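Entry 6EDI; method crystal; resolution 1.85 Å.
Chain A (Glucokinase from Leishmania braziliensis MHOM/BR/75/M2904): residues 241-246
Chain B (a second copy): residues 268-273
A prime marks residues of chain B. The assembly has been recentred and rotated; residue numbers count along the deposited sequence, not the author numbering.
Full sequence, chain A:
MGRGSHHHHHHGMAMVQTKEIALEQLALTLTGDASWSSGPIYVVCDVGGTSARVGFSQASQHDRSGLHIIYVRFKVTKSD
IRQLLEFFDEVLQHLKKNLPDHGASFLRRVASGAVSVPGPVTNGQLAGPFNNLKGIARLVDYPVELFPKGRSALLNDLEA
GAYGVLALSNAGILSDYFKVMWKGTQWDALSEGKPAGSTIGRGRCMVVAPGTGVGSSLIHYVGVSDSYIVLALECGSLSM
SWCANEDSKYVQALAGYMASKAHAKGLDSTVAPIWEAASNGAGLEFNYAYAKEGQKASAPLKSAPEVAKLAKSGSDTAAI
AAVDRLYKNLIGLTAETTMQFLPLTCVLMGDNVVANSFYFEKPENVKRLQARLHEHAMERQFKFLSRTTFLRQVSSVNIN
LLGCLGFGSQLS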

# COMPACT_ATOMS: atom_id res chain seq x y z
N SER A 241 11.53 0.87 14.30
CA SER A 241 10.84 1.89 15.07
C SER A 241 11.70 2.38 16.22
O SER A 241 12.56 1.66 16.73
N TRP A 242 11.48 3.62 16.63
CA TRP A 242 12.19 4.14 17.77
C TRP A 242 11.84 3.36 19.04
O TRP A 242 10.73 2.82 19.16
N CYS A 243 12.79 3.27 19.96
CA CYS A 243 12.54 2.65 21.26
C CYS A 243 13.64 3.08 22.22
O CYS A 243 14.58 3.77 21.82
N ALA A 244 13.50 2.69 23.48
CA ALA A 244 14.44 3.10 24.52
C ALA A 244 15.04 1.90 25.21
O ALA A 244 14.68 0.75 24.91
N ASN A 245 15.97 2.18 26.12
CA ASN A 245 16.45 1.19 27.08
C ASN A 245 17.04 -0.07 26.42
O ASN A 245 17.86 0.04 25.51
N GLU A 246 16.63 -1.26 26.86
CA GLU A 246 17.22 -2.51 26.35
C GLU A 246 16.91 -2.78 24.86
O GLU A 246 17.77 -3.23 24.10
N ASP B 268 4.16 5.71 27.63
CA ASP B 268 5.32 6.10 28.43
C ASP B 268 6.19 6.92 27.51
O ASP B 268 5.94 6.97 26.31
N SER B 269 7.26 7.49 28.05
CA SER B 269 8.25 8.07 27.17
C SER B 269 9.08 6.96 26.50
O SER B 269 9.87 7.25 25.64
N THR B 270 8.86 5.70 26.87
CA THR B 270 9.48 4.57 26.14
C THR B 270 8.65 4.05 24.94
O THR B 270 9.09 3.17 24.21
N VAL B 271 7.45 4.59 24.75
CA VAL B 271 6.63 4.20 23.61
C VAL B 271 6.82 5.19 22.46
O VAL B 271 6.56 6.39 22.62
N ALA B 272 7.29 4.70 21.32
CA ALA B 272 7.54 5.56 20.15
C ALA B 272 6.31 6.37 19.76
O ALA B 272 5.21 5.82 19.60
N PRO B 273 6.48 7.69 19.58
CA PRO B 273 5.38 8.51 19.07
C PRO B 273 5.17 8.20 17.59
O PRO B 273 6.09 7.66 16.97

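The contact between these two stretches is small, burying 267 Å² over both sides, and it is built around one large side chain, Trp242, laid against a turn of the second copy. No hydrogen bond crosses between the stretches, so the fit rests on van der Waals packing. The backbones come closest at two places, where the CA atoms of Trp242 and Ala272′, and those of Ala244 and Thr270′, are each 5.4 Å apart.

Trp242 points its CA-to-CB bond toward chain B and adopts the t rotamer, with chi1 at -175° and chi2 at 92°. The chi2 value sets the indole roughly perpendicular to the plane through CA, CB and CG, and the six-membered ring extends along the chain B segment from Ala272′ back to Ser269′. At the Ala272′ end, CE3 of Trp242 lies 4.0 Å from CB of Ala272′, an apolar contact. At the other end, CH2 of Trp242 approaches the carbonyl O of Ser269′ to 3.4 Å; this oxygen sits at the ring edge, near its plane, where the weakly positive aromatic C-H groups can face it favourably. The carbonyl carbon of Val271′ also lies at the edge, 4.4 Å from CZ3 of Trp242, while the O of Thr270′ is 4.0 Å from the same CZ3 in an oblique position. The indole nitrogen NE1 takes no part in this contact, its hydrogen bond being made elsewhere in the structure.

The segment that receives the ring is shaped by a type I beta turn from Asp268′ to Val271′, closed by a hydrogen bond of 3.2 Å from N of Val271′ to O of Asp268′. At the end of the turn, Val271′ (chi1 173°, t) directs its CA-to-CB bond away from chain A, whereas the next residue, Ala272′, directs its methyl toward it. That methyl is in close contact with the backbone as well as the indole: CB of Ala272′ is 3.3 Å from O of Trp242. The CA-to-CB bond of Pro273′, whose ring has a C-gamma endo pucker, points sideways, and the residue adds little.

Thr270′ supplies the second patch. Its CA-to-CB bond runs sideways, but with chi1 at 67° (p) the methyl is carried to the chain A side, where CG2 of Thr270′ meets CB of Ala244 at 4.1 Å and ND2 of Asn245 at 3.3 Å. The latter is a close approach of an amide to a methyl group, which offers no acceptor. Asn245 has a positive phi of 57° and an m rotamer (chi1 -61°, chi2 -46°), and in this conformation its ND2 lies beside the threonine methyl.

The remaining side chains contribute little. The CA-to-CB bond of Ser241 (m) points toward chain B, but its side chain stays 5.0 Å off at its nearest and OG is hydrogen-bonded elsewhere in the structure. The CA-to-CB bond of Cys243 (p) points sideways, its side chain coming no nearer than 5.0 Å. That of Ser269′ (p) also points sideways, and the residue takes part through its carbonyl, while Glu246 and Asp268′, both m at chi1, are out of reach.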

# COMPACT_ATOMS: atom_id res chain seq x y z
CB SER A 241 9.53 1.33 15.62
OG SER A 241 8.62 1.04 14.58
CB TRP A 242 11.89 5.65 17.94
CG TRP A 242 12.68 6.27 19.03
CD1 TRP A 242 13.90 6.89 18.93
CD2 TRP A 242 12.31 6.34 20.40
NE1 TRP A 242 14.31 7.33 20.17
CE2 TRP A 242 13.34 7.01 21.09
CE3 TRP A 242 11.19 5.89 21.12
CZ2 TRP A 242 13.29 7.25 22.46
CZ3 TRP A 242 11.14 6.13 22.48
CH2 TRP A 242 12.19 6.80 23.13
CB CYS A 243 12.50 1.12 21.14
SG CYS A 243 13.91 0.41 20.25
CB ALA A 244 13.74 3.98 25.54
CB ASN A 245 15.34 0.87 28.09
CG ASN A 245 14.92 2.10 28.89
OD1 ASN A 245 15.76 2.85 29.38
ND2 ASN A 245 13.61 2.33 29.00
CB GLU A 246 16.82 -3.71 27.22
CG GLU A 246 17.44 -3.71 28.63
CD GLU A 246 18.93 -4.03 28.64
OE1 GLU A 246 19.29 -5.22 28.49
OE2 GLU A 246 19.75 -3.09 28.81
CB ASP B 268 6.20 4.88 28.80
CG ASP B 268 5.49 3.86 29.65
OD1 ASP B 268 5.32 4.10 30.87
OD2 ASP B 268 5.14 2.79 29.12
CB SER B 269 9.14 9.08 27.89
OG SER B 269 9.90 8.47 28.92
CB THR B 270 9.81 3.36 27.04
OG1 THR B 270 8.60 2.76 27.53
CG2 THR B 270 10.70 3.78 28.21
CB VAL B 271 5.14 4.11 24.01
CG1 VAL B 271 4.26 3.87 22.79
CG2 VAL B 271 4.95 3.00 25.05
CB ALA B 272 8.03 4.72 18.97
CB PRO B 273 5.89 9.94 19.26
CG PRO B 273 7.38 9.83 19.21
CD PRO B 273 7.74 8.46 19.73